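Local coordinates for protein 3-hydroxyisobutyrate dehydrogenase (Thermus thermophilus, PDB 2CVZ) that probably catalyses the NADP-dependent oxidation of 3-hydroxyisobutyrate in valine catabolism, binding the dinucleotide cofactor in an N-terminal Rossmann-type domain, at residues V4-L9 against G18-R23; R22-L27 against F145-K150; R57-C62 against P78-G83. All blocks are in the same frame, centred on the assembly; numbering follows the deposited sequence.

Contact 1. Residues V4-L9 against G18-R23; sequences VAFIGL and GHLARR. With NDP (NADPH dihydro-nicotinamide-adenine-dinucleotide phosphate), chain G.
Phe6 and Leu20 carry a buried, wholly apolar contact in which the first strand of the chain, 4-7, which lies inside the sheet, packs against the helix 13-23 that follows it. The closest approach is between Phe6 CD1 and Leu20 CD1, 3.7 Å apart, and the methyl arrives at the edge of the ring, near its plane. The two side chains cross at about a right angle. On Phe6 the CG lies opposite the backbone N (chi1 -157°), beside its own carbonyl carbon, and this turn presents the CD1 corner of the ring to the helix. Leu20 sends CG the other way round, beside its backbone N (chi1 -69°), and the chain then runs on so that CD1 extends to the phenyl edge. Nearer the start of the strand, Val4 also points at the helix, but more loosely: its CG2 stays 4.5 Å from Leu20 CB. Leu20 therefore meets both inward-facing residues of the strand, with Val4 at its CB and Phe6 at the end of one branch. Phe60 of the neighbouring strand 58-61 touches both Phe6 and Leu20, extending the same apolar layer. Ala5 faces away from the helix, as strand alternation requires. Past the end of the strand the chain reaches the cofactor: Leu9 N lies 3.2 Å from O3B of the NADPH, on its adenosine ribose, and the same amide is hydrogen-bonded to Asn30 OD1. Gly8 takes a positive phi of 97° as the chain turns out of the strand toward the cofactor. Strand, glycine turn and helix together open a beta-alpha-beta unit that strand 26-29 completes, consistent with the GxGxxG dinucleotide-binding motif of a Rossmann fold.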
loop_
_atom_site.group_PDB
_atom_site.type_symbol
_atom_site.label_atom_id
_atom_site.label_comp_id
_atom_site.label_asym_id
_atom_site.label_seq_id
_atom_site.Cartn_x
_atom_site.Cartn_y
_atom_site.Cartn_z
ATOM N N VAL C 4 30.828 -3.958 36.460
ATOM C CA VAL C 4 29.792 -4.081 35.450
ATOM C C VAL C 4 30.407 -4.926 34.345
ATOM O O VAL C 4 31.627 -5.098 34.297
ATOM C CB VAL C 4 29.357 -2.706 34.894
ATOM C CG1 VAL C 4 28.787 -1.856 36.024
ATOM C CG2 VAL C 4 30.536 -2.006 34.233
ATOM N N ALA C 5 29.573 -5.478 33.474
ATOM C CA ALA C 5 30.085 -6.308 32.394
ATOM C C ALA C 5 29.259 -6.068 31.150
ATOM O O ALA C 5 28.080 -5.738 31.243
ATOM C CB ALA C 5 30.025 -7.779 32.792
ATOM N N PHE C 6 29.879 -6.229 29.986
ATOM C CA PHE C 6 29.170 -6.023 28.732
ATOM C C PHE C 6 29.361 -7.223 27.812
ATOM O O PHE C 6 30.478 -7.727 27.649
ATOM C CB PHE C 6 29.680 -4.761 28.031
ATOM C CG PHE C 6 28.694 -4.168 27.062
ATOM C CD1 PHE C 6 27.895 -3.090 27.437
ATOM C CD2 PHE C 6 28.543 -4.700 25.783
ATOM C CE1 PHE C 6 26.958 -2.551 26.551
ATOM C CE2 PHE C 6 27.611 -4.169 24.892
ATOM C CZ PHE C 6 26.818 -3.093 25.276
ATOM N N ILE C 7 28.263 -7.676 27.215
ATOM C CA ILE C 7 28.292 -8.808 26.299
ATOM C C ILE C 7 27.839 -8.357 24.917
ATOM O O ILE C 7 26.764 -7.775 24.774
ATOM C CB ILE C 7 27.349 -9.936 26.775
ATOM C CG1 ILE C 7 27.834 -10.493 28.115
ATOM C CG2 ILE C 7 27.273 -11.027 25.718
ATOM C CD1 ILE C 7 26.874 -11.479 28.751
ATOM N N GLY C 8 28.660 -8.626 23.906
ATOM C CA GLY C 8 28.313 -8.240 22.550
ATOM C C GLY C 8 28.948 -6.925 22.147
ATOM O O GLY C 8 28.312 -5.872 22.200
ATOM N N LEU C 9 30.210 -6.987 21.733
ATOM C CA LEU C 9 30.939 -5.792 21.327
ATOM C C LEU C 9 30.808 -5.536 19.830
ATOM O O LEU C 9 31.791 -5.588 19.091
ATOM C CB LEU C 9 32.416 -5.935 21.714
ATOM C CG LEU C 9 32.658 -6.308 23.181
ATOM C CD1 LEU C 9 34.147 -6.498 23.429
ATOM C CD2 LEU C 9 32.101 -5.215 24.090
ATOM N N GLY C 18 32.709 0.946 25.849
ATOM C CA GLY C 18 33.850 1.827 26.020
ATOM C C GLY C 18 33.540 2.898 27.050
ATOM O O GLY C 18 34.377 3.224 27.898
ATOM N N HIS C 19 32.336 3.456 26.981
ATOM C CA HIS C 19 31.938 4.481 27.937
ATOM C C HIS C 19 31.901 3.901 29.344
ATOM O O HIS C 19 32.330 4.549 30.302
ATOM C CB HIS C 19 30.579 5.063 27.551
ATOM C CG HIS C 19 30.648 5.990 26.379
ATOM N ND1 HIS C 19 31.211 7.246 26.462
ATOM C CD2 HIS C 19 30.296 5.820 25.083
ATOM C CE1 HIS C 19 31.204 7.809 25.267
ATOM N NE2 HIS C 19 30.654 6.963 24.412
ATOM N N LEU C 20 31.404 2.675 29.467
ATOM C CA LEU C 20 31.342 2.016 30.765
ATOM C C LEU C 20 32.745 1.748 31.307
ATOM O O LEU C 20 33.009 1.952 32.486
ATOM C CB LEU C 20 30.600 0.680 30.655
ATOM C CG LEU C 20 29.098 0.708 30.368
ATOM C CD1 LEU C 20 28.606 -0.710 30.133
ATOM C CD2 LEU C 20 28.362 1.341 31.540
ATOM N N ALA C 21 33.636 1.290 30.432
ATOM C CA ALA C 21 35.002 0.958 30.824
ATOM C C ALA C 21 35.810 2.123 31.386
ATOM O O ALA C 21 36.674 1.927 32.241
ATOM C CB ALA C 21 35.745 0.329 29.640
ATOM N N ARG C 22 35.545 3.332 30.909
ATOM C CA ARG C 22 36.282 4.490 31.398
ATOM C C ARG C 22 35.657 5.032 32.679
ATOM O O ARG C 22 36.256 5.849 33.379
ATOM C CB ARG C 22 36.314 5.585 30.323
ATOM C CG ARG C 22 36.985 5.142 29.021
ATOM C CD ARG C 22 37.299 6.326 28.116
ATOM N NE ARG C 22 36.103 7.027 27.653
ATOM C CZ ARG C 22 35.286 6.573 26.706
ATOM N NH1 ARG C 22 35.534 5.413 26.114
ATOM N NH2 ARG C 22 34.220 7.280 26.352
ATOM N N ARG C 23 34.460 4.547 32.989
ATOM C CA ARG C 23 33.713 4.994 34.160
ATOM C C ARG C 23 33.768 4.038 35.357
ATOM O O ARG C 23 33.964 4.470 36.498
ATOM C CB ARG C 23 32.254 5.214 33.744
ATOM C CG ARG C 23 31.346 5.860 34.776
ATOM C CD ARG C 23 31.524 7.373 34.833
ATOM N NE ARG C 23 30.306 8.034 35.292
ATOM C CZ ARG C 23 29.311 8.414 34.493
ATOM N NH1 ARG C 23 29.388 8.208 33.186
ATOM N NH2 ARG C 23 28.232 8.990 35.004
HETATM P PA NDP G . 26.452 -6.025 15.110
HETATM O O1A NDP G . 27.469 -5.043 14.844
HETATM O O2A NDP G . 25.952 -7.001 14.078
HETATM O O5B NDP G . 26.970 -6.847 16.428
HETATM C C5B NDP G . 26.196 -7.941 16.933
HETATM C C4B NDP G . 27.000 -8.414 18.136
HETATM O O4B NDP G . 26.281 -9.563 18.662
HETATM C C3B NDP G . 28.412 -8.839 17.897
HETATM O O3B NDP G . 29.220 -8.467 19.044
HETATM C C2B NDP G . 28.354 -10.313 17.783
HETATM O O2B NDP G . 29.554 -11.062 17.987
HETATM C C1B NDP G . 27.224 -10.621 18.716
HETATM N N9A NDP G . 26.568 -11.921 18.408
HETATM C C8A NDP G . 25.861 -12.300 17.242
HETATM N N7A NDP G . 25.418 -13.538 17.341
HETATM C C5A NDP G . 25.823 -13.997 18.564
HETATM C C6A NDP G . 25.670 -15.219 19.258
HETATM N N6A NDP G . 25.003 -16.230 18.700
HETATM N N1A NDP G . 26.208 -15.354 20.496
HETATM C C2A NDP G . 26.885 -14.326 21.058
HETATM N N3A NDP G . 27.086 -13.133 20.488
HETATM C C4A NDP G . 26.523 -13.028 19.227
HETATM O O3 NDP G . 25.174 -5.341 15.722
HETATM P PN NDP G . 24.722 -3.863 16.126
HETATM O O1N NDP G . 24.751 -3.061 14.899
HETATM O O2N NDP G . 25.615 -3.526 17.284
HETATM O O5D NDP G . 23.265 -4.155 16.709
HETATM C C5D NDP G . 23.054 -4.925 17.938
HETATM C C4D NDP G . 21.628 -4.569 18.458
HETATM O O4D NDP G . 21.546 -3.149 18.549
HETATM C C3D NDP G . 20.534 -4.974 17.465
HETATM O O3D NDP G . 19.404 -5.473 18.194
HETATM C C2D NDP G . 20.253 -3.717 16.683
HETATM O O2D NDP G . 18.984 -3.816 16.061
HETATM C C1D NDP G . 20.371 -2.684 17.880
HETATM N N1N NDP G . 20.626 -1.270 17.465
HETATM C C2N NDP G . 21.556 -1.032 16.414
HETATM C C3N NDP G . 21.782 0.359 16.057
HETATM C C7N NDP G . 22.731 0.699 14.992
HETATM O O7N NDP G . 22.745 1.807 14.417
HETATM N N7N NDP G . 23.657 -0.196 14.599
HETATM C C4N NDP G . 21.087 1.358 16.752
HETATM C C5N NDP G . 20.200 1.100 17.757
HETATM C C6N NDP G . 19.968 -0.212 18.116
HETATM P P2B NDP G . 30.667 -11.232 16.917
HETATM O O1X NDP G . 31.307 -12.502 17.313
HETATM O O2X NDP G . 31.579 -10.057 16.991
HETATM O O3X NDP G . 30.037 -11.337 15.529
#

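Contact 2. Residues R22-L27 against F145-K150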
loop_
_atom_site.group_PDB
_atom_site.type_symbol
_atom_site.label_atom_id
_atom_site.label_comp_id
_atom_site.label_asym_id
_atom_site.label_seq_id
_atom_site.Cartn_x
_atom_site.Cartn_y
_atom_site.Cartn_z
ATOM N N ARG C 22 35.545 3.332 30.909
ATOM C CA ARG C 22 36.282 4.490 31.398
ATOM C C ARG C 22 35.657 5.032 32.679
ATOM O O ARG C 22 36.256 5.849 33.379
ATOM C CB ARG C 22 36.314 5.585 30.323
ATOM C CG ARG C 22 36.985 5.142 29.021
ATOM C CD ARG C 22 37.299 6.326 28.116
ATOM N NE ARG C 22 36.103 7.027 27.653
ATOM C CZ ARG C 22 35.286 6.573 26.706
ATOM N NH1 ARG C 22 35.534 5.413 26.114
ATOM N NH2 ARG C 22 34.220 7.280 26.352
ATOM N N ARG C 23 34.460 4.547 32.989
ATOM C CA ARG C 23 33.713 4.994 34.160
ATOM C C ARG C 23 33.768 4.038 35.357
ATOM O O ARG C 23 33.964 4.470 36.498
ATOM C CB ARG C 23 32.254 5.214 33.744
ATOM C CG ARG C 23 31.346 5.860 34.776
ATOM C CD ARG C 23 31.524 7.373 34.833
ATOM N NE ARG C 23 30.306 8.034 35.292
ATOM C CZ ARG C 23 29.311 8.414 34.493
ATOM N NH1 ARG C 23 29.388 8.208 33.186
ATOM N NH2 ARG C 23 28.232 8.990 35.004
ATOM N N PHE C 24 33.581 2.746 35.095
ATOM C CA PHE C 24 33.575 1.724 36.145
ATOM C C PHE C 24 34.455 0.538 35.764
ATOM O O PHE C 24 34.783 0.351 34.590
ATOM C CB PHE C 24 32.164 1.150 36.341
ATOM C CG PHE C 24 31.065 2.168 36.299
ATOM C CD1 PHE C 24 30.802 2.978 37.394
ATOM C CD2 PHE C 24 30.269 2.291 35.164
ATOM C CE1 PHE C 24 29.754 3.898 37.365
ATOM C CE2 PHE C 24 29.221 3.205 35.124
ATOM C CZ PHE C 24 28.963 4.009 36.225
ATOM N N PRO C 25 34.842 -0.287 36.754
ATOM C CA PRO C 25 35.669 -1.459 36.443
ATOM C C PRO C 25 34.746 -2.294 35.557
ATOM O O PRO C 25 33.662 -2.688 35.995
ATOM C CB PRO C 25 35.885 -2.103 37.811
ATOM C CG PRO C 25 35.835 -0.931 38.750
ATOM C CD PRO C 25 34.668 -0.139 38.210
ATOM N N THR C 26 35.159 -2.561 34.323
ATOM C CA THR C 26 34.293 -3.282 33.398
ATOM C C THR C 26 34.866 -4.543 32.773
ATOM O O THR C 26 35.982 -4.545 32.254
ATOM C CB THR C 26 33.849 -2.342 32.251
ATOM O OG1 THR C 26 33.223 -1.178 32.802
ATOM C CG2 THR C 26 32.872 -3.046 31.320
ATOM N N LEU C 27 34.079 -5.613 32.821
ATOM C CA LEU C 27 34.464 -6.884 32.224
ATOM C C LEU C 27 33.740 -6.971 30.884
ATOM O O LEU C 27 32.568 -6.608 30.785
ATOM C CB LEU C 27 34.024 -8.054 33.109
ATOM C CG LEU C 27 34.485 -8.088 34.568
ATOM C CD1 LEU C 27 34.043 -9.407 35.189
ATOM C CD2 LEU C 27 36.002 -7.941 34.651
ATOM N N PHE C 145 24.401 3.991 35.953
ATOM C CA PHE C 145 25.367 3.183 35.212
ATOM C C PHE C 145 25.296 3.339 33.697
ATOM O O PHE C 145 26.155 2.824 32.980
ATOM C CB PHE C 145 25.187 1.709 35.574
ATOM C CG PHE C 145 25.508 1.398 37.002
ATOM C CD1 PHE C 145 26.828 1.355 37.436
ATOM C CD2 PHE C 145 24.490 1.174 37.923
ATOM C CE1 PHE C 145 27.133 1.093 38.772
ATOM C CE2 PHE C 145 24.782 0.913 39.259
ATOM C CZ PHE C 145 26.104 0.873 39.685
ATOM N N LEU C 146 24.279 4.043 33.208
ATOM C CA LEU C 146 24.114 4.231 31.770
ATOM C C LEU C 146 25.049 5.320 31.254
ATOM O O LEU C 146 24.606 6.361 30.769
ATOM C CB LEU C 146 22.655 4.583 31.464
ATOM C CG LEU C 146 21.645 3.632 32.114
ATOM C CD1 LEU C 146 20.224 4.059 31.758
ATOM C CD2 LEU C 146 21.913 2.203 31.650
ATOM N N ALA C 147 26.348 5.055 31.349
ATOM C CA ALA C 147 27.382 6.001 30.938
ATOM C C ALA C 147 27.399 6.359 29.456
ATOM O O ALA C 147 28.017 7.350 29.064
ATOM C CB ALA C 147 28.759 5.468 31.354
ATOM N N TYR C 148 26.730 5.560 28.633
ATOM C CA TYR C 148 26.686 5.804 27.193
ATOM C C TYR C 148 25.443 6.568 26.753
ATOM O O TYR C 148 25.256 6.819 25.560
ATOM C CB TYR C 148 26.739 4.469 26.446
ATOM C CG TYR C 148 25.748 3.445 26.970
ATOM C CD1 TYR C 148 24.373 3.623 26.808
ATOM C CD2 TYR C 148 26.189 2.310 27.651
ATOM C CE1 TYR C 148 23.458 2.693 27.319
ATOM C CE2 TYR C 148 25.286 1.376 28.164
ATOM C CZ TYR C 148 23.922 1.573 27.994
ATOM O OH TYR C 148 23.030 0.652 28.502
ATOM N N ALA C 149 24.609 6.954 27.714
ATOM C CA ALA C 149 23.360 7.642 27.402
ATOM C C ALA C 149 23.213 9.070 27.909
ATOM O O ALA C 149 23.924 9.513 28.813
ATOM C CB ALA C 149 22.187 6.811 27.919
ATOM N N LYS C 150 22.269 9.780 27.299
ATOM C CA LYS C 150 21.949 11.147 27.678
ATOM C C LYS C 150 20.493 11.114 28.137
ATOM O O LYS C 150 20.212 11.131 29.335
ATOM C CB LYS C 150 22.117 12.093 26.484
ATOM C CG LYS C 150 21.883 13.561 26.824
ATOM C CD LYS C 150 22.260 14.464 25.660
ATOM C CE LYS C 150 22.061 15.934 26.008
ATOM N NZ LYS C 150 22.497 16.827 24.896
#
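Phe24 and Phe145 form the aromatic part of this surface contact, which brings the link between helix 13-23 and strand 26-29 against the turn leading into strand 149-156. Their ring centroids are 5.1 Å apart and the planes meet at 54°, too tilted for a parallel stack and short of a T shape. Phe145 CD1 sits over one face of the Phe24 ring, toward its rim, with CZ of Phe24 its nearest atom at 3.6 Å. Although the CB of Phe145 is directed away from Phe24, CG lies beside the backbone N (chi1 -65°), and the ring swings back to the partner. Arg23 CG lies against the opposite face of Phe24, also toward the rim, so the ring is held between a ring carbon of Phe145 and the arginine's CG.

Ala147 adds a methyl contact with both residues: its CB touches the guanidinium nitrogen Arg23 NH1 at 3.4 Å and lies 4.4 Å from Phe24 CE2. The Arg23 chain bends at chi2 (80°), which brings NH1 to this methyl.

The hydrogen bonds here do not run between the two segments. Thr26 OG1 donates to Phe24 O at 2.8 Å from above the carbonyl plane, tying the beginning of the link to Thr26 at the start of the strand. A type I turn from Leu146 to Ala149 is closed by Ala149 N on Leu146 O. Between the segments, then, cohesion comes from van der Waals packing of rings, a methyl and an arginine chain, without directional bonds.

Contact 3. Residues R57-C62 against P78-G83; sequences RVIFTC and PYLREG. With NDP (NADPH dihydro-nicotinamide-adenine-dinucleotide phosphate), chain G.
Arg57 and Gly83 are the closest pair along the two backbones, with CA atoms 7.3 Å apart, where the chain entering strand 58-61 passes the irregular loop between helix 66-76 and strand 85-88. One hydrogen bond joins them: Arg57 NH1 donates to Gly83 O over 3.1 Å, with an N-H...O angle of 155°. The oxygen lies almost in the guanidinium plane, whereas the nitrogen stands well above the plane of the carbonyl. CB of Arg57 starts off away from the loop, and bends at chi2 and chi3, both near 70°, fold the chain back to bring NH1 to Gly83; a salt bridge from NE to Glu2 holds the same group from another side. Gly83 has a positive phi of 96°, and Arg57 NH1 comes in close beside it.

The contact belongs to a strand-helix-strand crossover of the Rossmann-type sheet, in which 58-61 and 85-88 are parallel neighbours; Ile59 pairs by backbone bonds with Tyr85 and Val87. In its buried part, Ile59 CD1 meets Leu80 CD2 methyl to methyl at 4.0 Å, the side chains crossing obliquely. Arg81 passes near Arg57, but its NE is bonded to Ala54 O. The two positive groups keep apart, with 5.8 Å between Arg57 NH1 and Arg81 NH1. Just past the far end of the strand Cys62 SG lies 3.6 Å from O4D of the NADPH, on its nicotinamide ribose.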
loop_
_atom_site.group_PDB
_atom_site.type_symbol
_atom_site.label_atom_id
_atom_site.label_comp_id
_atom_site.label_asym_id
_atom_site.label_seq_id
_atom_site.Cartn_x
_atom_site.Cartn_y
_atom_site.Cartn_z
ATOM N N ARG C 57 27.610 -6.669 39.002
ATOM C CA ARG C 57 26.394 -6.261 39.694
ATOM C C ARG C 57 25.381 -5.927 38.603
ATOM O O ARG C 57 24.172 -6.094 38.777
ATOM C CB ARG C 57 26.662 -5.022 40.552
ATOM C CG ARG C 57 25.409 -4.327 41.073
ATOM C CD ARG C 57 24.669 -5.180 42.090
ATOM N NE ARG C 57 25.422 -5.316 43.333
ATOM C CZ ARG C 57 25.003 -5.998 44.394
ATOM N NH1 ARG C 57 23.830 -6.616 44.369
ATOM N NH2 ARG C 57 25.757 -6.054 45.485
ATOM N N VAL C 58 25.892 -5.450 37.474
ATOM C CA VAL C 58 25.052 -5.100 36.338
ATOM C C VAL C 58 25.651 -5.675 35.061
ATOM O O VAL C 58 26.799 -5.393 34.715
ATOM C CB VAL C 58 24.919 -3.572 36.166
ATOM C CG1 VAL C 58 23.943 -3.262 35.032
ATOM C CG2 VAL C 58 24.448 -2.938 37.465
ATOM N N ILE C 59 24.862 -6.490 34.374
ATOM C CA ILE C 59 25.286 -7.111 33.128
ATOM C C ILE C 59 24.556 -6.437 31.971
ATOM O O ILE C 59 23.337 -6.270 32.019
ATOM C CB ILE C 59 24.942 -8.619 33.116
ATOM C CG1 ILE C 59 25.749 -9.344 34.196
ATOM C CG2 ILE C 59 25.226 -9.211 31.744
ATOM C CD1 ILE C 59 25.412 -10.811 34.331
ATOM N N PHE C 60 25.305 -6.040 30.945
ATOM C CA PHE C 60 24.724 -5.404 29.764
ATOM C C PHE C 60 24.859 -6.314 28.553
ATOM O O PHE C 60 25.849 -7.029 28.415
ATOM C CB PHE C 60 25.442 -4.102 29.403
ATOM C CG PHE C 60 25.279 -2.999 30.402
ATOM C CD1 PHE C 60 26.040 -2.977 31.565
ATOM C CD2 PHE C 60 24.395 -1.954 30.158
ATOM C CE1 PHE C 60 25.926 -1.923 32.471
ATOM C CE2 PHE C 60 24.272 -0.894 31.057
ATOM C CZ PHE C 60 25.039 -0.879 32.215
ATOM N N THR C 61 23.870 -6.270 27.667
ATOM C CA THR C 61 23.918 -7.052 26.444
ATOM C C THR C 61 23.415 -6.206 25.287
ATOM O O THR C 61 22.502 -5.402 25.442
ATOM C CB THR C 61 23.048 -8.333 26.517
ATOM O OG1 THR C 61 21.740 -8.006 27.003
ATOM C CG2 THR C 61 23.693 -9.370 27.421
ATOM N N CYS C 62 24.048 -6.361 24.132
ATOM C CA CYS C 62 23.619 -5.654 22.937
ATOM C C CYS C 62 23.901 -6.618 21.803
ATOM O O CYS C 62 24.924 -6.525 21.120
ATOM C CB CYS C 62 24.388 -4.352 22.734
ATOM S SG CYS C 62 23.647 -3.357 21.426
ATOM N N PRO C 78 23.616 -20.816 35.332
ATOM C CA PRO C 78 24.163 -21.480 36.521
ATOM C C PRO C 78 25.116 -20.648 37.382
ATOM O O PRO C 78 25.374 -20.995 38.535
ATOM C CB PRO C 78 24.840 -22.719 35.939
ATOM C CG PRO C 78 25.294 -22.244 34.594
ATOM C CD PRO C 78 24.090 -21.476 34.101
ATOM N N TYR C 79 25.625 -19.550 36.830
ATOM C CA TYR C 79 26.566 -18.698 37.557
ATOM C C TYR C 79 25.955 -17.410 38.105
ATOM O O TYR C 79 26.529 -16.777 38.994
ATOM C CB TYR C 79 27.744 -18.352 36.645
ATOM C CG TYR C 79 28.378 -19.562 36.003
ATOM C CD1 TYR C 79 29.056 -20.508 36.771
ATOM C CD2 TYR C 79 28.276 -19.777 34.631
ATOM C CE1 TYR C 79 29.617 -21.641 36.187
ATOM C CE2 TYR C 79 28.833 -20.908 34.035
ATOM C CZ TYR C 79 29.500 -21.835 34.819
ATOM O OH TYR C 79 30.047 -22.954 34.237
ATOM N N LEU C 80 24.797 -17.023 37.575
ATOM C CA LEU C 80 24.122 -15.801 38.007
ATOM C C LEU C 80 23.894 -15.747 39.514
ATOM O O LEU C 80 23.482 -16.732 40.128
ATOM C CB LEU C 80 22.785 -15.657 37.278
ATOM C CG LEU C 80 22.875 -15.446 35.765
ATOM C CD1 LEU C 80 21.480 -15.449 35.162
ATOM C CD2 LEU C 80 23.586 -14.130 35.477
ATOM N N ARG C 81 24.162 -14.583 40.098
ATOM C CA ARG C 81 23.999 -14.378 41.533
ATOM C C ARG C 81 22.814 -13.468 41.824
ATOM O O ARG C 81 22.495 -12.578 41.039
ATOM C CB ARG C 81 25.275 -13.765 42.121
ATOM C CG ARG C 81 26.518 -14.620 41.915
ATOM C CD ARG C 81 27.783 -13.922 42.401
ATOM N NE ARG C 81 28.006 -12.652 41.716
ATOM C CZ ARG C 81 27.609 -11.468 42.175
ATOM N NH1 ARG C 81 26.967 -11.383 43.332
ATOM N NH2 ARG C 81 27.845 -10.369 41.471
ATOM N N GLU C 82 22.168 -13.693 42.963
ATOM C CA GLU C 82 21.015 -12.899 43.361
ATOM C C GLU C 82 21.384 -11.441 43.610
ATOM O O GLU C 82 22.437 -11.143 44.175
ATOM C CB GLU C 82 20.379 -13.502 44.618
ATOM C CG GLU C 82 19.893 -14.933 44.418
ATOM C CD GLU C 82 19.258 -15.527 45.662
ATOM O OE1 GLU C 82 19.969 -15.696 46.677
ATOM O OE2 GLU C 82 18.046 -15.825 45.622
ATOM N N GLY C 83 20.511 -10.534 43.177
ATOM C CA GLY C 83 20.760 -9.118 43.362
ATOM C C GLY C 83 21.400 -8.456 42.154
ATOM O O GLY C 83 21.671 -7.257 42.171
HETATM P PA NDP G . 26.452 -6.025 15.110
HETATM O O1A NDP G . 27.469 -5.043 14.844
HETATM O O2A NDP G . 25.952 -7.001 14.078
HETATM O O5B NDP G . 26.970 -6.847 16.428
HETATM C C5B NDP G . 26.196 -7.941 16.933
HETATM C C4B NDP G . 27.000 -8.414 18.136
HETATM O O4B NDP G . 26.281 -9.563 18.662
HETATM C C3B NDP G . 28.412 -8.839 17.897
HETATM O O3B NDP G . 29.220 -8.467 19.044
HETATM C C2B NDP G . 28.354 -10.313 17.783
HETATM O O2B NDP G . 29.554 -11.062 17.987
HETATM C C1B NDP G . 27.224 -10.621 18.716
HETATM N N9A NDP G . 26.568 -11.921 18.408
HETATM C C8A NDP G . 25.861 -12.300 17.242
HETATM N N7A NDP G . 25.418 -13.538 17.341
HETATM C C5A NDP G . 25.823 -13.997 18.564
HETATM C C6A NDP G . 25.670 -15.219 19.258
HETATM N N6A NDP G . 25.003 -16.230 18.700
HETATM N N1A NDP G . 26.208 -15.354 20.496
HETATM C C2A NDP G . 26.885 -14.326 21.058
HETATM N N3A NDP G . 27.086 -13.133 20.488
HETATM C C4A NDP G . 26.523 -13.028 19.227
HETATM O O3 NDP G . 25.174 -5.341 15.722
HETATM P PN NDP G . 24.722 -3.863 16.126
HETATM O O1N NDP G . 24.751 -3.061 14.899
HETATM O O2N NDP G . 25.615 -3.526 17.284
HETATM O O5D NDP G . 23.265 -4.155 16.709
HETATM C C5D NDP G . 23.054 -4.925 17.938
HETATM C C4D NDP G . 21.628 -4.569 18.458
HETATM O O4D NDP G . 21.546 -3.149 18.549
HETATM C C3D NDP G . 20.534 -4.974 17.465
HETATM O O3D NDP G . 19.404 -5.473 18.194
HETATM C C2D NDP G . 20.253 -3.717 16.683
HETATM O O2D NDP G . 18.984 -3.816 16.061
HETATM C C1D NDP G . 20.371 -2.684 17.880
HETATM N N1N NDP G . 20.626 -1.270 17.465
HETATM C C2N NDP G . 21.556 -1.032 16.414
HETATM C C3N NDP G . 21.782 0.359 16.057
HETATM C C7N NDP G . 22.731 0.699 14.992
HETATM O O7N NDP G . 22.745 1.807 14.417
HETATM N N7N NDP G . 23.657 -0.196 14.599
HETATM C C4N NDP G . 21.087 1.358 16.752
HETATM C C5N NDP G . 20.200 1.100 17.757
HETATM C C6N NDP G . 19.968 -0.212 18.116
HETATM P P2B NDP G . 30.667 -11.232 16.917
HETATM O O1X NDP G . 31.307 -12.502 17.313
HETATM O O2X NDP G . 31.579 -10.057 16.991
HETATM O O3X NDP G . 30.037 -11.337 15.529
#

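Contact 1 is core, contact 2 lies at the surface, and contact 3 runs from a buried pair of methyls to a partly exposed hydrogen bond. Contacts 1 and 2 share helix 13-23, and their strands 4-7 and 26-29 are neighbours, while strand 58-61 of contact 3 flanks 4-7 on its other side. Phe60 bridges them: its CB packs on Phe6, its ring on Leu20, Leu146 and Tyr148. The chemistry follows the depth: aliphatic-aromatic packing inside, tilted phenyl rings and an arginine chain outside, and a charged hydrogen bond at the loop. Contacts 1 and 3 reach NADPH from the carboxyl ends of adjacent parallel strands.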